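Local coordinates for periplasmic binding protein component of an ABC type zinc uptake transporter (PDB 1PQ4) that binds zinc in the periplasm and probably delivers it to an ABC-type transporter for uptake into the cell, at residues A[6-11]-A[53-58]; A[39-44]-A[64-69]. All coordinates share one frame; numbering follows the deposited sequence.

How the interactions relate
From the N terminus, strand 3-7 leads into the turn before helix 10-20, and the chain returns to it at strand 54-57, where interaction 1 closes a loop of 41 intervening residues. Inside that loop lie strand 24-28, zinc ligand His37 and residues 39-44. The latter wait for residues 64-69, beyond strand 54-57, to close interaction 2 across 19 residues. The segments alternate along the chain, so the two loops cross. Interaction 1 joins neighbouring strands of the four-stranded parallel sheet; interaction 2 ties together the N-terminal ends of helices 43-48 and 67-73. They meet where Trp66 CZ3 packs 3.7 Å from Ser8 OG, with the Tyr55 hydroxyl close by.

Interaction 1. Residues A[6-11]-A[53-58]; sequences TVSIPP and EAYVLI
Residues 6-9 and 54-58 run parallel, their end-to-end directions 16° apart, with Thr6 opposite Tyr55 and Val7 opposite Val56. Thr6 bonds to the residues on both sides of Tyr55: its N gives a nearly straight bond (169°) to Ala54 O at 3.0 Å, and its O accepts Val56 N at 2.8 Å, almost along the C=O axis. These strands are the inner pair of a four-stranded parallel sheet, flanked by strands 24-28 and 78-81. Tyr55 has CG anti to its backbone N (chi1 -176°), which lays the ring along the sheet over Thr6; Thr6 O sits over one face, toward the rim, while Thr6 CG2 touches Tyr55 CE1 at 3.7 Å. Past the strand end, Tyr55 OH donates to Ser8 OG at 2.7 Å, near the ring plane, fixing the ring's far end. Ser8 OG is also bonded to Glu63 OE2, which takes Ile58 N, so one carboxylate oxygen links both strand ends. On the other face the two valines lie side by side, Val7 CG1 3.9 Å from Val56 CB. Further along, Ile9 CG1 meets Ile58 CD1 at 3.8 Å, the Ile9 side chain about 8 Å from the bound zinc.

Interaction 2. Residues A[39-44]-A[64-69]; sequences YEPKPQ and QPWLEK
This is a partly buried contact between residues 39-42, just before helix 43-48, and Trp66 and Lys69 at the start of helix 67-73, with an indole at its centre and a charged pair at its outer side. Trp66 has CG only roughly anti to its carbonyl carbon (chi1 -33°, off the staggered position), and its NE1 donates to Tyr39 O at 2.7 Å. The bond is short but bent (140° at the hydrogen), the donor standing above the carbonyl plane. Pro41 CD lies over the Trp66 five-membered ring, 3.7 Å from its centroid in a CH-pi contact, and 3.4 Å from Trp66 CD1. At the benzo end Trp66 CZ2 packs against Tyr39 CB. Both segments belong to the lobe of this family 9 solute-binding protein built on parallel strands 24-28, 3-7, 54-57 and 78-81. An alanine in place of Trp66 would lose the NE1 bond and the surface under Pro41, and would probably loosen the segment that follows zinc ligand His37. Lys42, the N-cap residue of helix 43-48, folds its NZ back to Tyr39 OH at 2.7 Å, and Gln45 OE1 also bonds that hydroxyl. Farther out, Lys69 NZ reaches Glu40 OE2 at 3.5 Å in a weakly hydrogen-bonded salt bridge.

Interaction 1. Residues A[6-11]-A[53-58]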
loop_
_atom_site.group_PDB
_atom_site.type_symbol
_atom_site.label_atom_id
_atom_site.label_comp_id
_atom_site.label_asym_id
_atom_site.label_seq_id
_atom_site.Cartn_x
_atom_site.Cartn_y
_atom_site.Cartn_z
ATOM N N THR A 6 -3.256 -5.591 -15.992
ATOM C CA THR A 6 -3.961 -4.625 -15.195
ATOM C C THR A 6 -3.656 -4.926 -13.755
ATOM O O THR A 6 -3.566 -6.114 -13.305
ATOM C CB THR A 6 -5.497 -4.704 -15.464
ATOM O OG1 THR A 6 -5.762 -4.314 -16.819
ATOM C CG2 THR A 6 -6.235 -3.739 -14.562
ATOM N N VAL A 7 -3.459 -3.862 -12.987
ATOM C CA VAL A 7 -3.231 -4.063 -11.568
ATOM C C VAL A 7 -4.279 -3.250 -10.804
ATOM O O VAL A 7 -4.917 -2.365 -11.374
ATOM C CB VAL A 7 -1.822 -3.606 -11.132
ATOM C CG1 VAL A 7 -0.757 -4.367 -11.962
ATOM C CG2 VAL A 7 -1.700 -2.083 -11.329
ATOM N N SER A 8 -4.440 -3.549 -9.527
ATOM C CA SER A 8 -5.433 -2.847 -8.721
ATOM C C SER A 8 -5.074 -1.419 -8.339
ATOM O O SER A 8 -5.869 -0.518 -8.536
ATOM C CB SER A 8 -5.719 -3.631 -7.441
ATOM O OG SER A 8 -6.423 -4.831 -7.731
ATOM N N ILE A 9 -3.849 -1.197 -7.861
ATOM C CA ILE A 9 -3.519 0.155 -7.365
ATOM C C ILE A 9 -2.217 0.664 -7.917
ATOM O O ILE A 9 -1.368 -0.121 -8.350
ATOM C CB ILE A 9 -3.515 0.164 -5.814
ATOM C CG1 ILE A 9 -2.623 -0.978 -5.287
ATOM C CG2 ILE A 9 -4.922 -0.035 -5.288
ATOM C CD1 ILE A 9 -2.197 -0.835 -3.828
ATOM N N PRO A 10 -2.033 2.007 -7.921
ATOM C CA PRO A 10 -0.815 2.617 -8.462
ATOM C C PRO A 10 0.527 2.025 -8.030
ATOM O O PRO A 10 1.387 1.814 -8.881
ATOM C CB PRO A 10 -0.955 4.149 -8.085
ATOM C CG PRO A 10 -2.532 4.305 -8.041
ATOM C CD PRO A 10 -2.966 3.009 -7.372
ATOM N N PRO A 11 0.719 1.749 -6.725
ATOM C CA PRO A 11 2.025 1.183 -6.326
ATOM C C PRO A 11 2.364 -0.104 -7.108
ATOM O O PRO A 11 3.525 -0.404 -7.364
ATOM C CB PRO A 11 1.830 0.876 -4.847
ATOM C CG PRO A 11 0.781 1.823 -4.418
ATOM C CD PRO A 11 -0.147 1.959 -5.551
ATOM N N GLU A 53 -4.210 -9.552 -20.460
ATOM C CA GLU A 53 -3.703 -10.917 -20.419
ATOM C C GLU A 53 -3.635 -11.419 -18.984
ATOM O O GLU A 53 -3.775 -12.627 -18.700
ATOM C CB GLU A 53 -2.354 -10.937 -21.116
ATOM C CG GLU A 53 -2.596 -10.770 -22.619
ATOM C CD GLU A 53 -1.372 -10.418 -23.379
ATOM O OE1 GLU A 53 -1.229 -9.225 -23.742
ATOM O OE2 GLU A 53 -0.554 -11.342 -23.607
ATOM N N ALA A 54 -3.415 -10.493 -18.057
ATOM C CA ALA A 54 -3.380 -10.868 -16.653
ATOM C C ALA A 54 -3.819 -9.708 -15.770
ATOM O O ALA A 54 -3.848 -8.540 -16.177
ATOM C CB ALA A 54 -1.992 -11.329 -16.261
ATOM N N TYR A 55 -4.154 -10.045 -14.555
ATOM C CA TYR A 55 -4.588 -9.048 -13.593
ATOM C C TYR A 55 -3.817 -9.376 -12.327
ATOM O O TYR A 55 -3.807 -10.535 -11.863
ATOM C CB TYR A 55 -6.100 -9.156 -13.353
ATOM C CG TYR A 55 -6.602 -8.078 -12.442
ATOM C CD1 TYR A 55 -7.381 -7.006 -12.937
ATOM C CD2 TYR A 55 -6.256 -8.079 -11.093
ATOM C CE1 TYR A 55 -7.801 -5.982 -12.105
ATOM C CE2 TYR A 55 -6.662 -7.050 -10.253
ATOM C CZ TYR A 55 -7.445 -6.004 -10.772
ATOM O OH TYR A 55 -7.904 -5.036 -9.921
ATOM N N VAL A 56 -3.137 -8.379 -11.769
ATOM C CA VAL A 56 -2.374 -8.644 -10.549
ATOM C C VAL A 56 -3.101 -8.174 -9.292
ATOM O O VAL A 56 -3.308 -6.980 -9.082
ATOM C CB VAL A 56 -0.969 -8.006 -10.630
ATOM C CG1 VAL A 56 -0.200 -8.217 -9.264
ATOM C CG2 VAL A 56 -0.195 -8.692 -11.752
ATOM N N LEU A 57 -3.515 -9.144 -8.477
ATOM C CA LEU A 57 -4.229 -8.891 -7.248
ATOM C C LEU A 57 -3.315 -8.577 -6.078
ATOM O O LEU A 57 -2.224 -9.171 -5.932
ATOM C CB LEU A 57 -5.000 -10.145 -6.829
ATOM C CG LEU A 57 -5.987 -10.732 -7.847
ATOM C CD1 LEU A 57 -6.271 -12.218 -7.502
ATOM C CD2 LEU A 57 -7.241 -9.894 -7.848
ATOM N N ILE A 58 -3.767 -7.671 -5.226
ATOM C CA ILE A 58 -3.030 -7.451 -3.989
ATOM C C ILE A 58 -3.334 -8.744 -3.179
ATOM O O ILE A 58 -2.483 -9.294 -2.476
ATOM C CB ILE A 58 -3.609 -6.231 -3.234
ATOM C CG1 ILE A 58 -3.126 -4.920 -3.905
ATOM C CG2 ILE A 58 -3.261 -6.310 -1.759
ATOM C CD1 ILE A 58 -3.806 -4.606 -5.184
#

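Interaction 2. Residues A[39-44]-A[64-69]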
loop_
_atom_site.group_PDB
_atom_site.type_symbol
_atom_site.label_atom_id
_atom_site.label_comp_id
_atom_site.label_asym_id
_atom_site.label_seq_id
_atom_site.Cartn_x
_atom_site.Cartn_y
_atom_site.Cartn_z
ATOM N N TYR A 39 -13.931 1.666 -3.574
ATOM C CA TYR A 39 -13.953 1.895 -5.011
ATOM C C TYR A 39 -14.796 0.867 -5.767
ATOM O O TYR A 39 -14.808 -0.321 -5.442
ATOM C CB TYR A 39 -12.546 1.824 -5.595
ATOM C CG TYR A 39 -12.490 2.251 -7.038
ATOM C CD1 TYR A 39 -12.707 3.579 -7.385
ATOM C CD2 TYR A 39 -12.250 1.335 -8.049
ATOM C CE1 TYR A 39 -12.683 3.987 -8.711
ATOM C CE2 TYR A 39 -12.229 1.730 -9.385
ATOM C CZ TYR A 39 -12.442 3.057 -9.700
ATOM O OH TYR A 39 -12.411 3.468 -11.004
ATOM N N GLU A 40 -15.505 1.327 -6.784
ATOM C CA GLU A 40 -16.251 0.392 -7.604
ATOM C C GLU A 40 -15.799 0.671 -9.038
ATOM O O GLU A 40 -15.852 1.807 -9.510
ATOM C CB GLU A 40 -17.765 0.558 -7.455
ATOM C CG GLU A 40 -18.457 -0.758 -7.835
ATOM C CD GLU A 40 -19.943 -0.800 -7.532
ATOM O OE1 GLU A 40 -20.694 0.050 -8.080
ATOM O OE2 GLU A 40 -20.357 -1.695 -6.749
ATOM N N PRO A 41 -15.317 -0.360 -9.741
ATOM C CA PRO A 41 -14.867 -0.111 -11.109
ATOM C C PRO A 41 -15.923 0.484 -12.042
ATOM O O PRO A 41 -17.093 0.150 -11.970
ATOM C CB PRO A 41 -14.326 -1.471 -11.588
ATOM C CG PRO A 41 -14.673 -2.447 -10.559
ATOM C CD PRO A 41 -14.958 -1.701 -9.266
ATOM N N LYS A 42 -15.490 1.408 -12.888
ATOM C CA LYS A 42 -16.381 2.066 -13.826
ATOM C C LYS A 42 -16.651 1.160 -15.027
ATOM O O LYS A 42 -15.811 0.333 -15.419
ATOM C CB LYS A 42 -15.750 3.352 -14.363
ATOM C CG LYS A 42 -15.250 4.368 -13.349
ATOM C CD LYS A 42 -14.313 5.372 -14.083
ATOM C CE LYS A 42 -13.793 6.474 -13.168
ATOM N NZ LYS A 42 -13.028 5.948 -11.997
ATOM N N PRO A 43 -17.824 1.325 -15.656
ATOM C CA PRO A 43 -18.129 0.485 -16.823
ATOM C C PRO A 43 -17.059 0.562 -17.932
ATOM O O PRO A 43 -16.714 -0.444 -18.510
ATOM C CB PRO A 43 -19.507 1.000 -17.276
ATOM C CG PRO A 43 -19.564 2.422 -16.736
ATOM C CD PRO A 43 -18.902 2.302 -15.385
ATOM N N GLN A 44 -16.526 1.754 -18.216
ATOM C CA GLN A 44 -15.516 1.878 -19.248
ATOM C C GLN A 44 -14.265 1.067 -18.905
ATOM O O GLN A 44 -13.545 0.630 -19.804
ATOM C CB GLN A 44 -15.121 3.347 -19.474
ATOM C CG GLN A 44 -15.369 4.282 -18.298
ATOM C CD GLN A 44 -16.844 4.532 -18.072
ATOM O OE1 GLN A 44 -17.563 4.956 -18.983
ATOM N NE2 GLN A 44 -17.305 4.262 -16.868
ATOM N N GLN A 64 -11.988 -8.499 -3.120
ATOM C CA GLN A 64 -13.215 -9.297 -2.921
ATOM C C GLN A 64 -14.466 -8.658 -3.546
ATOM O O GLN A 64 -15.237 -9.330 -4.218
ATOM C CB GLN A 64 -13.461 -9.559 -1.396
ATOM N N PRO A 65 -14.669 -7.353 -3.336
ATOM C CA PRO A 65 -15.827 -6.629 -3.879
ATOM C C PRO A 65 -15.969 -6.598 -5.417
ATOM O O PRO A 65 -17.067 -6.477 -5.937
ATOM C CB PRO A 65 -15.636 -5.216 -3.341
ATOM C CG PRO A 65 -14.753 -5.401 -2.149
ATOM C CD PRO A 65 -13.806 -6.446 -2.568
ATOM N N TRP A 66 -14.862 -6.684 -6.132
ATOM C CA TRP A 66 -14.890 -6.588 -7.583
ATOM C C TRP A 66 -14.560 -7.891 -8.235
ATOM O O TRP A 66 -14.617 -7.981 -9.469
ATOM C CB TRP A 66 -13.814 -5.616 -8.102
ATOM C CG TRP A 66 -13.508 -4.482 -7.232
ATOM C CD1 TRP A 66 -14.409 -3.675 -6.587
ATOM C CD2 TRP A 66 -12.205 -3.993 -6.890
ATOM N NE1 TRP A 66 -13.739 -2.716 -5.859
ATOM C CE2 TRP A 66 -12.389 -2.886 -6.029
ATOM C CE3 TRP A 66 -10.898 -4.378 -7.232
ATOM C CZ2 TRP A 66 -11.313 -2.154 -5.502
ATOM C CZ3 TRP A 66 -9.828 -3.649 -6.710
ATOM C CH2 TRP A 66 -10.046 -2.547 -5.855
ATOM N N LEU A 67 -14.176 -8.888 -7.441
ATOM C CA LEU A 67 -13.722 -10.136 -8.034
ATOM C C LEU A 67 -14.638 -10.762 -9.098
ATOM O O LEU A 67 -14.170 -11.096 -10.201
ATOM C CB LEU A 67 -13.388 -11.164 -6.939
ATOM C CG LEU A 67 -11.921 -11.629 -6.826
ATOM C CD1 LEU A 67 -11.906 -12.960 -6.110
ATOM C CD2 LEU A 67 -11.275 -11.810 -8.186
ATOM N N GLU A 68 -15.928 -10.901 -8.788
ATOM C CA GLU A 68 -16.861 -11.507 -9.737
ATOM C C GLU A 68 -16.946 -10.694 -11.011
ATOM O O GLU A 68 -17.015 -11.257 -12.111
ATOM C CB GLU A 68 -18.261 -11.627 -9.124
ATOM C CG GLU A 68 -18.319 -12.634 -7.990
ATOM C CD GLU A 68 -17.738 -13.973 -8.395
ATOM O OE1 GLU A 68 -18.230 -14.565 -9.384
ATOM O OE2 GLU A 68 -16.786 -14.436 -7.729
ATOM N N LYS A 69 -16.908 -9.374 -10.864
ATOM C CA LYS A 69 -17.002 -8.493 -12.038
ATOM C C LYS A 69 -15.766 -8.587 -12.913
ATOM O O LYS A 69 -15.864 -8.557 -14.131
ATOM C CB LYS A 69 -17.231 -7.045 -11.604
ATOM C CG LYS A 69 -18.547 -6.850 -10.847
ATOM C CD LYS A 69 -18.803 -5.388 -10.488
ATOM C CE LYS A 69 -20.152 -5.244 -9.789
ATOM N NZ LYS A 69 -20.459 -3.821 -9.514
#